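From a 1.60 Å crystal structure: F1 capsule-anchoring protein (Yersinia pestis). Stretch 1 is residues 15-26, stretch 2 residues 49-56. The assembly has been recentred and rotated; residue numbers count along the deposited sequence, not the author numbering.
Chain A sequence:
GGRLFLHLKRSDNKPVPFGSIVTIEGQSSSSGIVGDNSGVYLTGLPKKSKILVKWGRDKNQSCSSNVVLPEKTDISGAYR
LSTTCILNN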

ATOM      1  N   PRO A  15       8.028   0.971 -10.775  1.00  5.90           N
ATOM      2  CA  PRO A  15       7.940   0.674  -9.338  1.00  5.30           C
ATOM      3  C   PRO A  15       7.559   1.941  -8.567  1.00  5.82           C
ATOM      4  O   PRO A  15       7.836   3.072  -9.006  1.00  5.64           O
ATOM      5  CB  PRO A  15       9.376   0.235  -8.966  1.00  5.36           C
ATOM      6  CG  PRO A  15      10.110   0.022 -10.311  1.00  8.06           C
ATOM      7  CD  PRO A  15       9.408   0.900 -11.298  1.00  6.13           C
ATOM      8  N   VAL A  16       6.956   1.767  -7.399  1.00  5.38           N
ATOM      9  CA  VAL A  16       6.697   2.923  -6.529  1.00  5.84           C
ATOM     10  C   VAL A  16       8.058   3.346  -5.946  1.00  5.68           C
ATOM     11  O   VAL A  16       8.857   2.494  -5.559  1.00  6.11           O
ATOM     12  CB  VAL A  16       5.731   2.568  -5.400  1.00  6.42           C
ATOM     13  CG1 VAL A  16       5.719   3.653  -4.304  1.00  8.00           C
ATOM     14  CG2 VAL A  16       4.305   2.370  -5.957  1.00  6.97           C
ATOM     15  N   PRO A  17       8.348   4.650  -5.925  1.00  6.11           N
ATOM     16  CA  PRO A  17       9.652   5.115  -5.409  1.00  6.15           C
ATOM     17  C   PRO A  17      10.010   4.599  -3.990  1.00  6.16           C
ATOM     18  O   PRO A  17       9.172   4.614  -3.084  1.00  7.06           O
ATOM     19  CB  PRO A  17       9.484   6.640  -5.392  1.00  6.58           C
ATOM     20  CG  PRO A  17       8.558   6.906  -6.524  1.00  6.25           C
ATOM     21  CD  PRO A  17       7.545   5.754  -6.473  1.00  6.45           C
ATOM     22  N   PHE A  18      11.251   4.136  -3.856  1.00  5.52           N
ATOM     23  CA  PHE A  18      11.848   3.758  -2.567  1.00  5.90           C
ATOM     24  C   PHE A  18      11.705   4.955  -1.614  1.00  6.12           C
ATOM     25  O   PHE A  18      12.201   6.053  -1.893  1.00  6.07           O
ATOM     26  CB  PHE A  18      13.328   3.404  -2.819  1.00  5.74           C
ATOM     27  CG  PHE A  18      14.109   2.998  -1.580  1.00  6.14           C
ATOM     28  CD1 PHE A  18      13.470   2.522  -0.436  1.00  5.14           C
ATOM     29  CD2 PHE A  18      15.509   3.044  -1.596  1.00  5.39           C
ATOM     30  CE1 PHE A  18      14.186   2.131   0.694  1.00  5.38           C
ATOM     31  CE2 PHE A  18      16.268   2.649  -0.471  1.00  6.64           C
ATOM     32  CZ  PHE A  18      15.616   2.194   0.684  1.00  4.49           C
ATOM     33  N   GLY A  19      10.980   4.763  -0.514  1.00  5.73           N
ATOM     34  CA  GLY A  19      10.800   5.840   0.477  1.00  6.30           C
ATOM     35  C   GLY A  19       9.437   6.515   0.486  1.00  6.08           C
ATOM     36  O   GLY A  19       9.153   7.346   1.375  1.00  6.34           O
ATOM     37  N   SER A  20       8.593   6.176  -0.502  1.00  5.37           N
ATOM     38  CA  SER A  20       7.223   6.685  -0.520  1.00  5.20           C
ATOM     39  C   SER A  20       6.481   6.343   0.774  1.00  5.58           C
ATOM     40  O   SER A  20       6.636   5.248   1.343  1.00  5.34           O
ATOM     41  CB  SER A  20       6.444   6.126  -1.711  1.00  5.97           C
ATOM     42  OG  SER A  20       7.099   6.382  -2.941  1.00  5.39           O
ATOM     43  N   ILE A  21       5.648   7.277   1.205  1.00  5.13           N
ATOM     44  CA  ILE A  21       4.914   7.090   2.449  1.00  5.51           C
ATOM     45  C   ILE A  21       3.511   6.526   2.183  1.00  5.76           C
ATOM     46  O   ILE A  21       2.777   7.028   1.318  1.00  5.41           O
ATOM     47  CB  ILE A  21       4.836   8.395   3.237  1.00  5.21           C
ATOM     48  CG1 ILE A  21       6.264   8.920   3.592  1.00  6.57           C
ATOM     49  CG2 ILE A  21       4.000   8.193   4.499  1.00  5.42           C
ATOM     50  CD1 ILE A  21       7.087   7.984   4.439  1.00  9.46           C
ATOM     51  N   VAL A  22       3.159   5.475   2.931  1.00  5.91           N
ATOM     52  CA  VAL A  22       1.872   4.810   2.772  1.00  5.31           C
ATOM     53  C   VAL A  22       0.974   5.263   3.895  1.00  5.80           C
ATOM     54  O   VAL A  22       1.390   5.236   5.056  1.00  5.55           O
ATOM     55  CB  VAL A  22       2.013   3.279   2.815  1.00  6.17           C
ATOM     56  CG1 VAL A  22       0.654   2.589   2.655  1.00  6.32           C
ATOM     57  CG2 VAL A  22       2.981   2.809   1.740  1.00  5.49           C
ATOM     58  N   THR A  23      -0.233   5.728   3.546  1.00  5.21           N
ATOM     59  CA  THR A  23      -1.251   6.096   4.551  1.00  6.11           C
ATOM     60  C   THR A  23      -2.593   5.451   4.253  1.00  6.49           C
ATOM     61  O   THR A  23      -2.866   5.128   3.114  1.00  7.69           O
ATOM     62  CB  THR A  23      -1.493   7.619   4.600  1.00  7.04           C
ATOM     63  OG1 THR A  23      -1.788   8.082   3.277  1.00  6.82           O
ATOM     64  CG2 THR A  23      -0.262   8.326   5.138  1.00  5.97           C
ATOM     65  N   ILE A  24      -3.399   5.238   5.290  1.00  6.92           N
ATOM     66  CA  ILE A  24      -4.804   4.826   5.098  1.00  8.00           C
ATOM     67  C   ILE A  24      -5.528   6.072   4.586  1.00  9.05           C
ATOM     68  O   ILE A  24      -5.328   7.177   5.103  1.00  8.82           O
ATOM     69  CB  ILE A  24      -5.426   4.344   6.425  1.00  9.23           C
ATOM     70  CG1 ILE A  24      -4.691   3.106   6.947  1.00  9.03           C
ATOM     71  CG2 ILE A  24      -6.936   4.042   6.269  1.00  8.84           C
ATOM     72  CD1 ILE A  24      -4.654   1.940   6.021  1.00 10.28           C
ATOM     73  N   GLU A  25      -6.324   5.901   3.535  1.00 10.22           N
ATOM     74  CA  GLU A  25      -7.100   7.005   2.985  1.00 11.72           C
ATOM     75  C   GLU A  25      -7.886   7.701   4.102  1.00 11.98           C
ATOM     76  O   GLU A  25      -8.562   7.057   4.926  1.00 12.31           O
ATOM     77  CB  GLU A  25      -8.021   6.510   1.862  1.00 11.30           C
ATOM     78  CG  GLU A  25      -7.326   6.442   0.516  1.00 15.10           C
ATOM     79  N   GLY A  26      -7.755   9.021   4.164  1.00 13.05           N
ATOM     80  CA  GLY A  26      -8.440   9.762   5.216  1.00 13.28           C
ATOM     81  C   GLY A  26      -7.652  10.002   6.495  1.00 13.65           C
ATOM     82  O   GLY A  26      -8.115  10.749   7.384  1.00 12.98           O
TER
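Stretch 2 (49-56) SKILVKWG

Antiparallel β-strands alternate two kinds of residue pair, one closed by a pair of backbone hydrogen bonds and one that leaves the space between chains to side chains and CA-H...O contacts. The F1 capsule-anchoring protein gives a compact example. Residues 49-54 of stretch 2 form an extended strand that runs antiparallel to strand 21-24 of stretch 1, with 150° between their N-to-C directions and a closest approach of 4.6 Å between the axes. Together the two stretches bury 659 Å².

The contact begins before the first strand does. Val16, in the loop, sets its CG1 3.6 Å from CG1 of Val53 and 4.2 Å from CZ3 of Trp55, so its side chain reaches both residues. Pro17 lies over one face of the indole: its CG stands 3.8 Å from the centroid of the five-membered ring of Trp55 and 9° off the ring normal, a CH-π contact made as stretch 2 leaves its strand. A type II turn from Pro17 to Ser20 then redirects the chain. Gly19 has phi/psi of 105/-8, where a side chain would be jammed against the carbonyl of Phe18. Ser20 closes the turn with two bonds to Pro17 O, from its N at 3.1 Å and from its OG at 2.7 Å; the same OG comes within 3.3 Å of Trp55 CE3.

From Ile21 the register is regular. Ile21 and Lys54 form a hydrogen-bonded pair: Ile21 N donates to Lys54 O and Lys54 N to Ile21 O, both at 2.9 Å. Both side chains set out on the same face of the sheet, but their ends lead away from the opposing stretch. Val22 faces Val53 in a non-hydrogen-bonded pair, and their CA atoms draw in to 4.5 Å. On this face Val22 CG2 lies 4.2 Å from Val53 CG2, while Val22 CG1 meets Ile51 CD1 at 4.0 Å.

Thr23 restores the bonded pattern with Leu52. Thr23 N to Leu52 O and Leu52 N to Thr23 O are each 2.8 Å, and the CA atoms stand 5.2 Å apart; both side chains share the face of Ile21 and Lys54. Ile24 and Ile51 return to the close spacing of 4.5 Å between CA atoms. Their CA-to-CB bonds diverge, yet the end of Ile24 comes nearer, bringing its CD1 to 3.9 Å from Ile51 CG2. Beyond the first strand, Glu25 N still donates to Lys50 O at 2.9 Å, extending the ladder by one further bond.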

ATOM      1  N   SER A  49      -9.372  -2.270   2.761  1.00  9.78           N
ATOM      2  CA  SER A  49      -8.796  -0.946   3.025  1.00 10.07           C
ATOM      3  C   SER A  49      -8.536  -0.184   1.720  1.00  9.90           C
ATOM      4  O   SER A  49      -8.498  -0.779   0.638  1.00  9.77           O
ATOM      5  CB  SER A  49      -7.471  -1.077   3.783  1.00 11.19           C
ATOM      6  OG  SER A  49      -7.679  -1.713   5.015  1.00 11.79           O
ATOM      7  N   LYS A  50      -8.352   1.129   1.848  1.00  9.42           N
ATOM      8  CA  LYS A  50      -7.915   1.970   0.738  1.00  9.65           C
ATOM      9  C   LYS A  50      -6.706   2.745   1.243  1.00  8.67           C
ATOM     10  O   LYS A  50      -6.738   3.295   2.350  1.00  8.86           O
ATOM     11  CB  LYS A  50      -9.014   2.945   0.306  1.00  9.55           C
ATOM     12  CG  LYS A  50     -10.207   2.234  -0.372  1.00 11.04           C
ATOM     13  CD  LYS A  50     -11.289   3.209  -0.811  1.00 13.41           C
ATOM     14  CE  LYS A  50     -12.494   2.430  -1.334  1.00 18.06           C
ATOM     15  NZ  LYS A  50     -12.164   1.758  -2.620  1.00 21.78           N
ATOM     16  N   ILE A  51      -5.649   2.761   0.440  1.00  8.48           N
ATOM     17  CA  ILE A  51      -4.418   3.474   0.817  1.00  7.83           C
ATOM     18  C   ILE A  51      -3.993   4.542  -0.186  1.00  7.72           C
ATOM     19  O   ILE A  51      -4.363   4.493  -1.372  1.00  7.29           O
ATOM     20  CB  ILE A  51      -3.234   2.487   1.079  1.00  7.86           C
ATOM     21  CG1 ILE A  51      -2.882   1.705  -0.199  1.00  6.55           C
ATOM     22  CG2 ILE A  51      -3.542   1.555   2.280  1.00  8.08           C
ATOM     23  CD1 ILE A  51      -1.614   0.826  -0.099  1.00  6.52           C
ATOM     24  N   LEU A  52      -3.263   5.537   0.329  1.00  7.11           N
ATOM     25  CA  LEU A  52      -2.596   6.544  -0.464  1.00  7.52           C
ATOM     26  C   LEU A  52      -1.104   6.308  -0.310  1.00  7.45           C
ATOM     27  O   LEU A  52      -0.620   6.055   0.796  1.00  7.16           O
ATOM     28  CB  LEU A  52      -2.926   7.942   0.066  1.00  7.38           C
ATOM     29  CG  LEU A  52      -2.332   9.138  -0.689  1.00  8.70           C
ATOM     30  CD1 LEU A  52      -2.835   9.264  -2.142  1.00  9.08           C
ATOM     31  CD2 LEU A  52      -2.553  10.446   0.089  1.00  8.51           C
ATOM     32  N   VAL A  53      -0.389   6.406  -1.429  1.00  7.51           N
ATOM     33  CA  VAL A  53       1.046   6.212  -1.459  1.00  7.31           C
ATOM     34  C   VAL A  53       1.602   7.500  -2.063  1.00  7.60           C
ATOM     35  O   VAL A  53       1.181   7.903  -3.154  1.00  7.24           O
ATOM     36  CB  VAL A  53       1.404   4.948  -2.262  1.00  8.39           C
ATOM     37  CG1 VAL A  53       2.902   4.715  -2.257  1.00  8.06           C
ATOM     38  CG2 VAL A  53       0.655   3.731  -1.675  1.00  7.37           C
ATOM     39  N   LYS A  54       2.502   8.173  -1.345  1.00  7.20           N
ATOM     40  CA  LYS A  54       2.860   9.551  -1.705  1.00  7.75           C
ATOM     41  C   LYS A  54       4.372   9.803  -1.638  1.00  7.58           C
ATOM     42  O   LYS A  54       5.015   9.375  -0.673  1.00  8.00           O
ATOM     43  CB  LYS A  54       2.107  10.536  -0.798  1.00  8.45           C
ATOM     44  CG  LYS A  54       2.177  12.015  -1.234  1.00  8.97           C
ATOM     45  CD  LYS A  54       1.320  12.886  -0.323  1.00 10.99           C
ATOM     46  CE  LYS A  54       1.437  14.365  -0.688  1.00 17.44           C
ATOM     47  NZ  LYS A  54       0.636  15.177   0.283  1.00 20.70           N
ATOM     48  N   TRP A  55       4.918  10.457  -2.671  1.00  7.22           N
ATOM     49  CA  TRP A  55       6.341  10.852  -2.698  1.00  7.99           C
ATOM     50  C   TRP A  55       6.544  12.321  -3.098  1.00  8.71           C
ATOM     51  O   TRP A  55       7.673  12.771  -3.273  1.00 10.52           O
ATOM     52  CB  TRP A  55       7.163   9.934  -3.629  1.00  8.09           C
ATOM     53  CG  TRP A  55       6.569   9.821  -4.995  1.00  7.47           C
ATOM     54  CD1 TRP A  55       6.907  10.553  -6.104  1.00  8.68           C
ATOM     55  CD2 TRP A  55       5.527   8.917  -5.411  1.00  8.17           C
ATOM     56  NE1 TRP A  55       6.117  10.193  -7.165  1.00  8.10           N
ATOM     57  CE2 TRP A  55       5.283   9.172  -6.785  1.00  8.17           C
ATOM     58  CE3 TRP A  55       4.779   7.917  -4.764  1.00  8.98           C
ATOM     59  CZ2 TRP A  55       4.292   8.485  -7.517  1.00  8.65           C
ATOM     60  CZ3 TRP A  55       3.813   7.209  -5.504  1.00  7.86           C
ATOM     61  CH2 TRP A  55       3.572   7.514  -6.862  1.00  7.79           C
ATOM     62  N   GLY A  56       5.448  13.059  -3.229  1.00  9.60           N
ATOM     63  CA  GLY A  56       5.514  14.504  -3.486  1.00 10.04           C
ATOM     64  C   GLY A  56       4.150  15.159  -3.479  1.00 10.80           C
ATOM     65  O   GLY A  56       3.121  14.500  -3.337  1.00 10.69           O
TER